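Long-range contacts in calcium uptake protein 3, mitochondrial (Homo sapiens, PDB 6AGI), which senses matrix calcium through its EF-hands and, as a disulfide-linked heterodimer with MICU1, regulates the mitochondrial calcium uniporter: residues B[63-68]-B[85-90]; B[90-95]-B[210-215]. All coordinates share one frame; numbering follows the deposited sequence.

Interaction 1: B[63-68]-B[85-90]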
loop_
_atom_site.group_PDB
_atom_site.type_symbol
_atom_site.label_atom_id
_atom_site.label_comp_id
_atom_site.label_asym_id
_atom_site.label_seq_id
_atom_site.Cartn_x
_atom_site.Cartn_y
_atom_site.Cartn_z
ATOM N N GLN B 63 2.689 -42.113 -0.515
ATOM C CA GLN B 63 1.324 -42.631 -0.573
ATOM C C GLN B 63 0.325 -41.595 -0.059
ATOM O O GLN B 63 -0.765 -41.448 -0.626
ATOM C CB GLN B 63 1.202 -43.941 0.212
ATOM C CG GLN B 63 0.092 -44.881 -0.313
ATOM C CD GLN B 63 -1.257 -44.697 0.397
ATOM O OE1 GLN B 63 -1.320 -44.588 1.623
ATOM N NE2 GLN B 63 -2.336 -44.648 -0.383
ATOM N N MET B 64 0.681 -40.862 1.005
ATOM C CA MET B 64 -0.180 -39.775 1.481
ATOM C C MET B 64 -0.496 -38.780 0.365
ATOM O O MET B 64 -1.641 -38.334 0.227
ATOM C CB MET B 64 0.516 -39.049 2.636
ATOM C CG MET B 64 -0.112 -37.752 3.152
ATOM S SD MET B 64 0.296 -37.530 4.919
ATOM C CE MET B 64 -0.614 -38.885 5.665
ATOM N N LEU B 65 0.493 -38.482 -0.489
ATOM C CA LEU B 65 0.309 -37.542 -1.595
ATOM C C LEU B 65 -0.360 -38.134 -2.826
ATOM O O LEU B 65 -1.004 -37.390 -3.576
ATOM C CB LEU B 65 1.647 -36.951 -2.034
ATOM C CG LEU B 65 2.459 -36.062 -1.100
ATOM C CD1 LEU B 65 3.839 -35.672 -1.636
ATOM C CD2 LEU B 65 1.584 -34.860 -0.768
ATOM N N ALA B 66 -0.189 -39.436 -3.082
ATOM C CA ALA B 66 -0.739 -40.036 -4.298
ATOM C C ALA B 66 -2.204 -39.685 -4.565
ATOM O O ALA B 66 -2.632 -39.692 -5.724
ATOM C CB ALA B 66 -0.584 -41.555 -4.228
ATOM N N GLU B 67 -2.971 -39.350 -3.527
ATOM C CA GLU B 67 -4.348 -38.903 -3.711
ATOM C C GLU B 67 -4.507 -37.536 -4.385
ATOM O O GLU B 67 -5.461 -37.349 -5.148
ATOM C CB GLU B 67 -5.039 -38.876 -2.361
ATOM C CG GLU B 67 -4.344 -37.904 -1.451
ATOM C CD GLU B 67 -4.975 -36.546 -1.451
ATOM O OE1 GLU B 67 -6.125 -36.417 -1.926
ATOM O OE2 GLU B 67 -4.243 -35.607 -1.085
ATOM N N THR B 68 -3.558 -36.613 -4.198
ATOM C CA THR B 68 -3.853 -35.176 -4.220
ATOM C C THR B 68 -4.730 -34.773 -5.409
ATOM O O THR B 68 -4.427 -35.139 -6.556
ATOM C CB THR B 68 -2.554 -34.377 -4.278
ATOM O OG1 THR B 68 -1.672 -34.870 -3.270
ATOM C CG2 THR B 68 -2.836 -32.914 -3.985
ATOM N N LYS B 85 -4.461 -35.529 5.208
ATOM C CA LYS B 85 -3.772 -36.265 4.159
ATOM C C LYS B 85 -2.990 -35.343 3.210
ATOM O O LYS B 85 -3.283 -35.292 2.015
ATOM C CB LYS B 85 -4.764 -37.117 3.364
ATOM C CG LYS B 85 -5.508 -38.145 4.199
ATOM C CD LYS B 85 -6.473 -38.954 3.348
ATOM C CE LYS B 85 -7.509 -38.061 2.686
ATOM N NZ LYS B 85 -8.321 -37.316 3.687
ATOM N N GLY B 86 -1.995 -34.629 3.731
ATOM C CA GLY B 86 -1.156 -33.753 2.915
ATOM C C GLY B 86 -0.032 -33.163 3.741
ATOM O O GLY B 86 -0.017 -33.266 4.973
ATOM N N VAL B 87 0.904 -32.506 3.049
ATOM C CA VAL B 87 2.081 -31.915 3.707
ATOM C C VAL B 87 2.379 -30.536 3.138
ATOM O O VAL B 87 2.341 -30.318 1.923
ATOM C CB VAL B 87 3.362 -32.783 3.619
ATOM C CG1 VAL B 87 3.231 -34.004 4.490
ATOM C CG2 VAL B 87 3.713 -33.160 2.179
ATOM N N ILE B 88 2.709 -29.613 4.037
ATOM C CA ILE B 88 3.077 -28.240 3.715
ATOM C C ILE B 88 4.405 -27.915 4.387
ATOM O O ILE B 88 4.580 -28.183 5.584
ATOM C CB ILE B 88 1.992 -27.247 4.160
ATOM C CG1 ILE B 88 0.652 -27.636 3.518
ATOM C CG2 ILE B 88 2.452 -25.825 3.899
ATOM C CD1 ILE B 88 -0.514 -26.821 3.994
ATOM N N SER B 89 5.364 -27.425 3.594
ATOM C CA SER B 89 6.670 -27.047 4.118
ATOM C C SER B 89 6.602 -25.637 4.670
ATOM O O SER B 89 5.597 -24.934 4.521
ATOM C CB SER B 89 7.754 -27.121 3.046
ATOM O OG SER B 89 7.410 -26.370 1.881
ATOM N N TYR B 90 7.715 -25.211 5.276
ATOM C CA TYR B 90 7.802 -23.877 5.864
ATOM C C TYR B 90 7.658 -22.768 4.809
ATOM O O TYR B 90 6.916 -21.783 5.008
ATOM C CB TYR B 90 9.114 -23.747 6.624
ATOM C CG TYR B 90 9.350 -22.336 7.095
ATOM C CD1 TYR B 90 8.418 -21.699 7.913
ATOM C CD2 TYR B 90 10.513 -21.642 6.744
ATOM C CE1 TYR B 90 8.608 -20.413 8.340
ATOM C CE2 TYR B 90 10.718 -20.343 7.179
ATOM C CZ TYR B 90 9.758 -19.734 7.977
ATOM O OH TYR B 90 9.950 -18.447 8.426
#

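Interaction 2: B[90-95]-B[210-215]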
loop_
_atom_site.group_PDB
_atom_site.type_symbol
_atom_site.label_atom_id
_atom_site.label_comp_id
_atom_site.label_asym_id
_atom_site.label_seq_id
_atom_site.Cartn_x
_atom_site.Cartn_y
_atom_site.Cartn_z
ATOM N N TYR B 90 7.715 -25.211 5.276
ATOM C CA TYR B 90 7.802 -23.877 5.864
ATOM C C TYR B 90 7.658 -22.768 4.809
ATOM O O TYR B 90 6.916 -21.783 5.008
ATOM C CB TYR B 90 9.114 -23.747 6.624
ATOM C CG TYR B 90 9.350 -22.336 7.095
ATOM C CD1 TYR B 90 8.418 -21.699 7.913
ATOM C CD2 TYR B 90 10.513 -21.642 6.744
ATOM C CE1 TYR B 90 8.608 -20.413 8.340
ATOM C CE2 TYR B 90 10.718 -20.343 7.179
ATOM C CZ TYR B 90 9.758 -19.734 7.977
ATOM O OH TYR B 90 9.950 -18.447 8.426
ATOM N N THR B 91 8.433 -22.868 3.720
ATOM C CA THR B 91 8.297 -21.917 2.621
ATOM C C THR B 91 6.871 -21.876 2.102
ATOM O O THR B 91 6.324 -20.806 1.808
ATOM C CB THR B 91 9.268 -22.256 1.496
ATOM O OG1 THR B 91 10.559 -22.559 2.052
ATOM C CG2 THR B 91 9.356 -21.070 0.533
ATOM N N GLU B 92 6.284 -23.049 1.929
ATOM C CA GLU B 92 4.943 -23.168 1.389
ATOM C C GLU B 92 3.939 -22.502 2.331
ATOM O O GLU B 92 3.008 -21.807 1.896
ATOM C CB GLU B 92 4.722 -24.669 1.205
ATOM C CG GLU B 92 3.817 -25.205 0.189
ATOM C CD GLU B 92 4.318 -26.582 -0.250
ATOM O OE1 GLU B 92 5.316 -26.658 -1.006
ATOM O OE2 GLU B 92 3.777 -27.592 0.259
ATOM N N TYR B 93 4.136 -22.704 3.634
ATOM C CA TYR B 93 3.433 -21.972 4.679
ATOM C C TYR B 93 3.524 -20.468 4.460
ATOM O O TYR B 93 2.512 -19.754 4.521
ATOM C CB TYR B 93 4.058 -22.353 6.013
ATOM C CG TYR B 93 3.608 -21.572 7.215
ATOM C CD1 TYR B 93 2.261 -21.323 7.475
ATOM C CD2 TYR B 93 4.550 -21.002 8.053
ATOM C CE1 TYR B 93 1.882 -20.596 8.603
ATOM C CE2 TYR B 93 4.186 -20.281 9.144
ATOM C CZ TYR B 93 2.861 -20.077 9.429
ATOM O OH TYR B 93 2.573 -19.334 10.552
ATOM N N LEU B 94 4.756 -19.965 4.285
ATOM C CA LEU B 94 4.973 -18.537 4.032
ATOM C C LEU B 94 4.199 -18.071 2.804
ATOM O O LEU B 94 3.514 -17.042 2.843
ATOM C CB LEU B 94 6.468 -18.266 3.887
ATOM C CG LEU B 94 7.312 -18.342 5.159
ATOM C CD1 LEU B 94 8.658 -17.622 5.003
ATOM C CD2 LEU B 94 6.491 -17.756 6.349
ATOM N N PHE B 95 4.317 -18.808 1.696
ATOM C CA PHE B 95 3.503 -18.559 0.507
ATOM C C PHE B 95 2.022 -18.391 0.858
ATOM O O PHE B 95 1.406 -17.370 0.519
ATOM C CB PHE B 95 3.705 -19.712 -0.474
ATOM C CG PHE B 95 2.952 -19.586 -1.775
ATOM C CD1 PHE B 95 3.129 -18.488 -2.600
ATOM C CD2 PHE B 95 2.086 -20.594 -2.188
ATOM C CE1 PHE B 95 2.445 -18.395 -3.820
ATOM C CE2 PHE B 95 1.404 -20.500 -3.387
ATOM C CZ PHE B 95 1.587 -19.409 -4.203
ATOM N N THR B 210 5.389 -32.176 -2.201
ATOM C CA THR B 210 4.471 -31.652 -1.207
ATOM C C THR B 210 3.086 -31.616 -1.830
ATOM O O THR B 210 2.909 -31.914 -3.020
ATOM C CB THR B 210 4.868 -30.252 -0.707
ATOM O OG1 THR B 210 4.978 -29.344 -1.812
ATOM C CG2 THR B 210 6.178 -30.275 0.090
ATOM N N THR B 211 2.085 -31.276 -1.005
ATOM C CA THR B 211 0.718 -31.219 -1.516
ATOM C C THR B 211 0.556 -30.125 -2.561
ATOM O O THR B 211 -0.029 -30.364 -3.619
ATOM C CB THR B 211 -0.278 -31.064 -0.365
ATOM O OG1 THR B 211 -0.493 -32.349 0.237
ATOM C CG2 THR B 211 -1.610 -30.425 -0.832
ATOM N N LEU B 212 1.073 -28.920 -2.303
ATOM C CA LEU B 212 0.912 -27.870 -3.307
ATOM C C LEU B 212 1.722 -28.182 -4.558
ATOM O O LEU B 212 1.299 -27.857 -5.674
ATOM C CB LEU B 212 1.290 -26.506 -2.731
ATOM C CG LEU B 212 0.169 -25.989 -1.834
ATOM C CD1 LEU B 212 0.502 -24.601 -1.322
ATOM C CD2 LEU B 212 -1.207 -26.017 -2.563
ATOM N N LEU B 213 2.860 -28.852 -4.397
ATOM C CA LEU B 213 3.694 -29.190 -5.542
ATOM C C LEU B 213 2.992 -30.195 -6.473
ATOM O O LEU B 213 2.968 -30.013 -7.701
ATOM C CB LEU B 213 5.010 -29.732 -5.006
ATOM C CG LEU B 213 6.340 -29.258 -5.543
ATOM C CD1 LEU B 213 6.398 -27.756 -5.536
ATOM C CD2 LEU B 213 7.430 -29.854 -4.646
ATOM N N VAL B 214 2.386 -31.244 -5.903
ATOM C CA VAL B 214 1.654 -32.236 -6.695
ATOM C C VAL B 214 0.323 -31.671 -7.198
ATOM O O VAL B 214 -0.095 -31.923 -8.341
ATOM C CB VAL B 214 1.456 -33.517 -5.862
ATOM C CG1 VAL B 214 0.652 -34.529 -6.625
ATOM C CG2 VAL B 214 2.814 -34.115 -5.551
ATOM N N HIS B 215 -0.362 -30.904 -6.359
ATOM C CA HIS B 215 -1.615 -30.301 -6.775
ATOM C C HIS B 215 -1.405 -29.398 -7.988
ATOM O O HIS B 215 -2.229 -29.394 -8.910
ATOM C CB HIS B 215 -2.205 -29.519 -5.602
ATOM C CG HIS B 215 -3.456 -28.772 -5.940
ATOM N ND1 HIS B 215 -4.690 -29.376 -5.991
ATOM C CD2 HIS B 215 -3.669 -27.471 -6.237
ATOM C CE1 HIS B 215 -5.609 -28.481 -6.304
ATOM N NE2 HIS B 215 -5.015 -27.316 -6.464
#

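Interaction 1: B[63-68]-B[85-90]
M64 meets the extended chain at K85 and G86 through its side chain. Its CG lies 3.7 Å from the backbone N of G86 and also packs on the carbonyl carbon of K85. CG stands anti to the backbone N of M64 (chi1 171°), which sets it against this peptide. SD lies 3.9 Å from G86 N. G86 has no side chain, and here helix 58-66 passes near the bare backbone. On the next residue, L65 CD2 touches V87 CG2 at 4.0 Å, the two side chains crossing at about a right angle. E67 is partly exposed and poorly ordered. Its OE2 comes within 3.3 Å of K85 O, but both are acceptors and no bond forms. L65 O accepts from both T68 N and T68 OG1, the hydroxyl at 2.6 Å on a carbonyl lone pair. Beyond this shell, L65 also packs on T211 of helix 211-217. V87 rests on F32 of strand 30-32 as well. No hydrogen bond joins the two segments, and the charged ends of E67 and K85 stay apart, so the contact rests on van der Waals packing.

Interaction 2: B[90-95]-B[210-215]
E92 lays its CG against L212 CD1, 3.7 Å away, and the two side chains slide past each other in opposite directions. Beyond CG the glutamate is extended, and it meets T210 tip to tip. T210 OG1 donates to E92 OE1 at 2.8 Å, on the syn side of the carboxylate and 22° out of its plane. The hydroxyl sits between the backbone N and the carbonyl carbon of T210 (chi1 56°). From there it also serves as N-cap of helix 211-217, accepting a weak bond of 3.4 Å from L213 N. The carboxylate therefore lies near a helix N-terminus, which would probably favour its negative charge. An alanine in place of E92 would probably leave T210 OG1 without this acceptor and open a gap beside L212 CD1. F95 adds a lighter contact: L212 CD1 approaches the edge of its ring, near the plane, with CD2 at 4.4 Å. The F95 ring also packs edge-to-face with F127 and touches M315 of the second subunit. T211 turns its hydroxyl to V87 N instead. The axes of 90-95 and 211-215 approach to 11.4 Å, at 73° between their directions. The contact is a buried helix-helix crossing beside EF-hand 1. It pairs L212 packing with a weak threonine N-cap whose hydroxyl donates to a glutamate of the other helix.

Interactions 1 and 2 follow one another along the chain and share Y90. Their centres are about 9 Å apart. Interaction 2 is wholly buried, and a carboxylate-hydroxyl bond accompanies its apolar packing. Interaction 1 is partly buried: L65, G86 and V87 lie inside, while K85 is exposed. Helix 211-217 touches both. T211 N probably donates to V87 O, 3.1 Å away, and the T211 side chain packs on G86. Residues 85-90 pack on helix 58-66 and lead into helix 90-101. Interaction 2 also lies closer to EF-hand 1 and the second subunit, whereas interaction 1 is away from the calcium sites.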